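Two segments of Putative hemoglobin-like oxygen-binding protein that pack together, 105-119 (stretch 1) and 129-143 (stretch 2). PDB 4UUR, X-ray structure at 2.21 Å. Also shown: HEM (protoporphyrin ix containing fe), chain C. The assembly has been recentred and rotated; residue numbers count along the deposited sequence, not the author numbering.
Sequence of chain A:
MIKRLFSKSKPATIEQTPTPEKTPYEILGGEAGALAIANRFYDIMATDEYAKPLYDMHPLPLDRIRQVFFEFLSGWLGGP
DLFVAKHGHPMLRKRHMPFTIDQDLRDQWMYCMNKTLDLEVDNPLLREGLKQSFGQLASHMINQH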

# COMPACT_ATOMS: atom_id res chain seq x y z
N LEU A 105 11.24 8.60 3.02
CA LEU A 105 10.70 7.47 2.30
C LEU A 105 9.25 7.19 2.68
O LEU A 105 8.47 6.80 1.84
CB LEU A 105 11.56 6.21 2.47
CG LEU A 105 12.92 6.22 1.80
CD1 LEU A 105 13.79 5.07 2.36
CD2 LEU A 105 12.79 6.12 0.29
N ARG A 106 8.92 7.38 3.95
CA ARG A 106 7.53 7.33 4.36
C ARG A 106 6.64 8.33 3.59
O ARG A 106 5.54 7.99 3.16
CB ARG A 106 7.39 7.63 5.84
CG ARG A 106 6.05 7.14 6.38
CD ARG A 106 5.34 8.14 7.30
NE ARG A 106 4.69 9.22 6.55
CZ ARG A 106 3.42 9.62 6.67
NH1 ARG A 106 2.55 9.09 7.53
NH2 ARG A 106 3.01 10.59 5.88
N ASP A 107 7.14 9.54 3.39
CA ASP A 107 6.37 10.57 2.71
C ASP A 107 6.19 10.26 1.23
O ASP A 107 5.13 10.52 0.68
CB ASP A 107 7.03 11.95 2.86
CG ASP A 107 6.97 12.48 4.29
OD1 ASP A 107 6.07 12.14 5.07
OD2 ASP A 107 7.86 13.27 4.62
N GLN A 108 7.26 9.76 0.59
CA GLN A 108 7.19 9.22 -0.77
C GLN A 108 6.15 8.10 -0.94
O GLN A 108 5.45 8.07 -1.97
CB GLN A 108 8.53 8.67 -1.19
CG GLN A 108 9.53 9.75 -1.55
CD GLN A 108 10.90 9.19 -1.80
OE1 GLN A 108 11.09 8.34 -2.64
NE2 GLN A 108 11.87 9.65 -1.05
N TRP A 109 6.09 7.18 0.03
CA TRP A 109 5.12 6.10 0.04
C TRP A 109 3.72 6.67 0.18
O TRP A 109 2.80 6.26 -0.55
CB TRP A 109 5.36 5.17 1.22
CG TRP A 109 4.81 3.81 1.06
CD1 TRP A 109 5.49 2.69 0.67
CD2 TRP A 109 3.46 3.40 1.25
NE1 TRP A 109 4.66 1.60 0.66
CE2 TRP A 109 3.40 2.01 1.01
CE3 TRP A 109 2.30 4.05 1.64
CZ2 TRP A 109 2.21 1.28 1.12
CZ3 TRP A 109 1.11 3.29 1.77
CH2 TRP A 109 1.09 1.96 1.50
N MET A 110 3.53 7.60 1.13
CA MET A 110 2.20 8.24 1.27
C MET A 110 1.75 9.08 0.07
O MET A 110 0.61 9.02 -0.35
CB MET A 110 2.10 9.04 2.55
CG MET A 110 1.87 8.15 3.75
SD MET A 110 0.56 6.91 3.54
CE MET A 110 -0.85 8.03 3.46
N TYR A 111 2.67 9.84 -0.49
CA TYR A 111 2.42 10.62 -1.70
C TYR A 111 1.85 9.73 -2.81
O TYR A 111 0.85 10.07 -3.42
CB TYR A 111 3.73 11.30 -2.10
CG TYR A 111 3.76 11.85 -3.48
CD1 TYR A 111 4.14 11.06 -4.54
CD2 TYR A 111 3.44 13.19 -3.73
CE1 TYR A 111 4.18 11.56 -5.84
CE2 TYR A 111 3.49 13.72 -5.02
CZ TYR A 111 3.87 12.90 -6.06
OH TYR A 111 3.91 13.37 -7.33
N CYS A 112 2.48 8.58 -3.06
CA CYS A 112 1.96 7.61 -4.02
C CYS A 112 0.59 7.10 -3.60
O CYS A 112 -0.29 6.98 -4.46
CB CYS A 112 2.91 6.42 -4.14
SG CYS A 112 4.40 6.82 -5.05
N MET A 113 0.41 6.74 -2.32
CA MET A 113 -0.89 6.14 -1.91
C MET A 113 -2.05 7.18 -1.84
O MET A 113 -3.21 6.88 -2.20
CB MET A 113 -0.74 5.36 -0.61
CG MET A 113 -2.02 4.74 -0.12
SD MET A 113 -2.66 3.59 -1.34
CE MET A 113 -1.54 2.19 -1.07
N ASN A 114 -1.74 8.41 -1.41
CA ASN A 114 -2.68 9.56 -1.58
C ASN A 114 -3.17 9.75 -3.03
O ASN A 114 -4.36 9.79 -3.31
CB ASN A 114 -2.04 10.86 -1.07
CG ASN A 114 -1.87 10.88 0.45
OD1 ASN A 114 -2.61 10.23 1.19
ND2 ASN A 114 -0.86 11.58 0.92
N LYS A 115 -2.24 9.85 -3.95
CA LYS A 115 -2.61 9.96 -5.35
C LYS A 115 -3.47 8.80 -5.85
O LYS A 115 -4.41 9.01 -6.65
CB LYS A 115 -1.35 10.06 -6.20
CG LYS A 115 -0.64 11.39 -6.04
CD LYS A 115 0.54 11.49 -6.99
CE LYS A 115 0.28 12.48 -8.13
NZ LYS A 115 0.58 13.86 -7.62
N THR A 116 -3.14 7.59 -5.38
CA THR A 116 -3.87 6.40 -5.73
C THR A 116 -5.31 6.45 -5.19
O THR A 116 -6.27 6.13 -5.90
CB THR A 116 -3.16 5.15 -5.13
OG1 THR A 116 -1.89 4.98 -5.78
CG2 THR A 116 -4.00 3.85 -5.27
N LEU A 117 -5.45 6.78 -3.92
CA LEU A 117 -6.75 6.80 -3.26
C LEU A 117 -7.68 7.91 -3.79
O LEU A 117 -8.88 7.66 -3.95
CB LEU A 117 -6.60 6.91 -1.75
CG LEU A 117 -5.96 5.66 -1.13
CD1 LEU A 117 -5.68 5.88 0.34
CD2 LEU A 117 -6.82 4.45 -1.30
N ASP A 118 -7.12 9.07 -4.11
CA ASP A 118 -7.88 10.08 -4.87
C ASP A 118 -8.46 9.51 -6.17
O ASP A 118 -9.62 9.78 -6.52
CB ASP A 118 -7.03 11.33 -5.21
CG ASP A 118 -6.80 12.21 -4.00
OD1 ASP A 118 -7.38 11.90 -2.95
OD2 ASP A 118 -5.99 13.17 -4.07
N LEU A 119 -7.68 8.74 -6.91
CA LEU A 119 -8.23 8.26 -8.17
C LEU A 119 -9.13 7.03 -8.00
O LEU A 119 -9.99 6.79 -8.82
CB LEU A 119 -7.12 7.97 -9.17
CG LEU A 119 -6.49 9.19 -9.82
CD1 LEU A 119 -5.07 8.89 -10.24
CD2 LEU A 119 -7.29 9.67 -10.98
N GLY A 129 -10.76 8.28 5.41
CA GLY A 129 -10.49 7.18 6.34
C GLY A 129 -9.27 6.34 5.93
O GLY A 129 -8.37 6.06 6.75
N LEU A 130 -9.21 5.97 4.66
CA LEU A 130 -8.09 5.12 4.20
C LEU A 130 -6.77 5.86 4.23
O LEU A 130 -5.76 5.30 4.64
CB LEU A 130 -8.35 4.53 2.83
CG LEU A 130 -9.53 3.57 2.83
CD1 LEU A 130 -9.93 3.20 1.41
CD2 LEU A 130 -9.21 2.32 3.65
N LYS A 131 -6.78 7.13 3.86
CA LYS A 131 -5.56 7.92 3.90
C LYS A 131 -4.94 8.00 5.29
O LYS A 131 -3.73 7.94 5.43
CB LYS A 131 -5.80 9.36 3.41
CG LYS A 131 -5.81 9.55 1.91
CD LYS A 131 -6.14 11.00 1.53
CE LYS A 131 -6.11 11.15 0.02
NZ LYS A 131 -6.69 12.41 -0.47
N GLN A 132 -5.78 8.21 6.30
CA GLN A 132 -5.31 8.36 7.68
C GLN A 132 -4.77 7.04 8.15
O GLN A 132 -3.68 7.00 8.66
CB GLN A 132 -6.42 8.85 8.63
CG GLN A 132 -6.80 10.32 8.40
CD GLN A 132 -5.59 11.24 8.55
OE1 GLN A 132 -4.80 11.07 9.47
NE2 GLN A 132 -5.42 12.20 7.63
N SER A 133 -5.50 5.95 7.90
CA SER A 133 -5.08 4.64 8.38
C SER A 133 -3.78 4.07 7.70
O SER A 133 -2.89 3.49 8.37
CB SER A 133 -6.23 3.67 8.34
OG SER A 133 -6.66 3.41 7.03
N PHE A 134 -3.64 4.29 6.40
CA PHE A 134 -2.33 4.12 5.71
C PHE A 134 -1.26 5.05 6.30
O PHE A 134 -0.15 4.62 6.52
CB PHE A 134 -2.40 4.40 4.18
CG PHE A 134 -3.00 3.27 3.36
CD1 PHE A 134 -2.33 2.06 3.24
CD2 PHE A 134 -4.18 3.44 2.68
CE1 PHE A 134 -2.87 1.02 2.50
CE2 PHE A 134 -4.73 2.40 1.95
CZ PHE A 134 -4.07 1.20 1.83
N GLY A 135 -1.59 6.32 6.45
CA GLY A 135 -0.66 7.31 7.01
C GLY A 135 -0.04 6.85 8.34
O GLY A 135 1.15 7.07 8.59
N GLN A 136 -0.83 6.20 9.16
CA GLN A 136 -0.36 5.69 10.44
C GLN A 136 0.54 4.47 10.27
O GLN A 136 1.65 4.46 10.80
CB GLN A 136 -1.55 5.36 11.36
CG GLN A 136 -1.95 6.53 12.25
CD GLN A 136 -3.26 6.31 12.97
OE1 GLN A 136 -3.93 5.29 12.82
NE2 GLN A 136 -3.64 7.30 13.77
N LEU A 137 0.06 3.44 9.56
CA LEU A 137 0.89 2.30 9.18
C LEU A 137 2.25 2.70 8.61
O LEU A 137 3.27 2.21 9.08
CB LEU A 137 0.16 1.41 8.19
CG LEU A 137 -0.51 0.24 8.86
CD1 LEU A 137 -1.16 -0.67 7.81
CD2 LEU A 137 0.51 -0.53 9.70
N ALA A 138 2.26 3.62 7.65
CA ALA A 138 3.50 4.14 7.06
C ALA A 138 4.42 4.71 8.09
O ALA A 138 5.60 4.42 8.07
CB ALA A 138 3.24 5.20 6.01
N SER A 139 3.88 5.53 9.00
CA SER A 139 4.73 6.12 10.03
C SER A 139 5.31 5.05 10.96
O SER A 139 6.43 5.14 11.35
CB SER A 139 3.98 7.21 10.81
OG SER A 139 4.14 8.44 10.12
N HIS A 140 4.53 4.01 11.22
CA HIS A 140 4.89 2.86 12.06
C HIS A 140 6.09 2.10 11.50
O HIS A 140 6.82 1.51 12.26
CB HIS A 140 3.66 1.93 12.14
CG HIS A 140 3.81 0.74 13.05
ND1 HIS A 140 4.54 0.77 14.22
CD2 HIS A 140 3.24 -0.49 13.00
CE1 HIS A 140 4.45 -0.41 14.82
NE2 HIS A 140 3.67 -1.19 14.10
N MET A 141 6.28 2.11 10.17
CA MET A 141 7.40 1.38 9.53
C MET A 141 8.70 2.11 9.68
O MET A 141 9.76 1.53 9.48
CB MET A 141 7.19 1.22 8.03
CG MET A 141 5.92 0.56 7.58
SD MET A 141 5.78 -1.08 8.24
CE MET A 141 4.63 -0.83 9.59
N ILE A 142 8.64 3.41 9.98
CA ILE A 142 9.83 4.25 9.99
C ILE A 142 10.75 3.59 11.00
O ILE A 142 10.30 3.23 12.08
CB ILE A 142 9.51 5.69 10.41
CG1 ILE A 142 8.71 6.38 9.30
CG2 ILE A 142 10.78 6.48 10.76
CD1 ILE A 142 8.81 7.90 9.25
N ASN A 143 12.01 3.37 10.61
CA ASN A 143 13.03 2.80 11.52
C ASN A 143 14.37 3.50 11.45
O ASN A 143 15.32 2.98 11.93
CB ASN A 143 13.18 1.28 11.32
CG ASN A 143 13.52 0.88 9.88
OD1 ASN A 143 14.37 1.50 9.25
ND2 ASN A 143 12.85 -0.18 9.35
CHA HEM C . 7.27 -4.90 1.07
CHB HEM C . 9.11 -0.40 1.24
CHC HEM C . 5.25 0.93 3.87
CHD HEM C . 3.13 -3.22 2.79
C1A HEM C . 8.11 -3.81 0.91
C2A HEM C . 9.33 -3.84 0.25
C3A HEM C . 9.83 -2.57 0.28
C4A HEM C . 8.93 -1.74 0.98
CMA HEM C . 11.15 -2.11 -0.32
CAA HEM C . 10.02 -5.03 -0.40
CBA HEM C . 9.15 -5.71 -1.46
CGA HEM C . 9.92 -6.34 -2.60
O1A HEM C . 10.57 -5.72 -3.46
O2A HEM C . 9.83 -7.58 -2.71
C1B HEM C . 8.21 0.35 2.02
C2B HEM C . 8.47 1.66 2.52
C3B HEM C . 7.39 2.03 3.28
C4B HEM C . 6.50 0.87 3.26
CMB HEM C . 9.71 2.46 2.17
CAB HEM C . 6.97 3.21 4.09
CBB HEM C . 7.79 4.17 4.38
C1C HEM C . 4.26 -0.04 3.74
C2C HEM C . 2.93 0.05 4.17
C3C HEM C . 2.35 -1.16 3.88
C4C HEM C . 3.32 -1.95 3.23
CMC HEM C . 2.32 1.26 4.88
CAC HEM C . 0.95 -1.63 4.06
CBC HEM C . -0.03 -0.81 4.43
C1D HEM C . 4.14 -3.97 2.29
C2D HEM C . 3.93 -5.39 2.01
C3D HEM C . 5.07 -5.85 1.54
C4D HEM C . 5.99 -4.72 1.54
CMD HEM C . 2.71 -6.24 2.22
CAD HEM C . 5.38 -7.29 1.15
CBD HEM C . 6.06 -7.89 2.39
CGD HEM C . 6.38 -9.39 2.26
O1D HEM C . 6.25 -10.01 1.20
O2D HEM C . 6.79 -10.05 3.24
NA HEM C . 7.85 -2.50 1.32
NB HEM C . 7.04 -0.04 2.49
NC HEM C . 4.46 -1.23 3.16
ND HEM C . 5.35 -3.59 1.95
FE HEM C . 6.16 -1.92 2.21
O HOH W 1 5.40 -1.32 0.24

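Two helices of one chain, 105-119 and 129-141, run nearly antiparallel, their N-to-C directions at 156° and their axes 9.4 Å apart at closest approach; together they bury 645 Å². The backbones come nearest at Arg 106 and Ala 138, whose CA atoms lie 5.8 Å apart, and the register continues through Met 110 with Gly 135 and Asn 114 with Lys 131. Three residues, Arg 106, Lys 131 and Phe 134, have the largest areas covered.

Arg 106 lies along the second helix. Its aliphatic part packs on Ala 138 (CG to CB 3.4 Å) and meets Ile 142 (CB to CD1 3.7 Å), while its guanidinium turns to polar atoms of the second helix. Arg 106 NH1 lies 2.7 Å from the carbonyl Gly 135 O, which sits near the guanidinium plane. Arg 106 NH1 also donates a weak hydrogen bond to the hydroxyl Ser 139 OG (3.1 Å).

Lys 131 closes the other end. Its CB points sideways, but the extended chain carries NZ to Asp 118 OD1 at 2.6 Å, a salt bridge whose hydrogen bond NZ donates. Its methylenes are covered on the way: CG lies 3.3 Å from Asn 114 OD1 and 4.0 Å from Leu 117 CD1.

Between these charged ends, buried Phe 134 fits as a knob among Trp 109, Met 110, Met 113 and Leu 117. Met 113 covers one ring face, with CG 4.0 Å and the polarizable SD 4.2 Å from the ring centroid. Leu 117 CD1 approaches Phe 134 CD2 at 3.7 Å, and the Trp 109 ring meets the phenyl obliquely, planes at 43°. Beside it, Met 110 CE comes within 3.5 Å of Gly 135 N.

The heme borders this cluster: its CHC lies over a face of Trp 109, whose NE1 donates to the iron-bound water 1 (NE1 to O 3.0 Å).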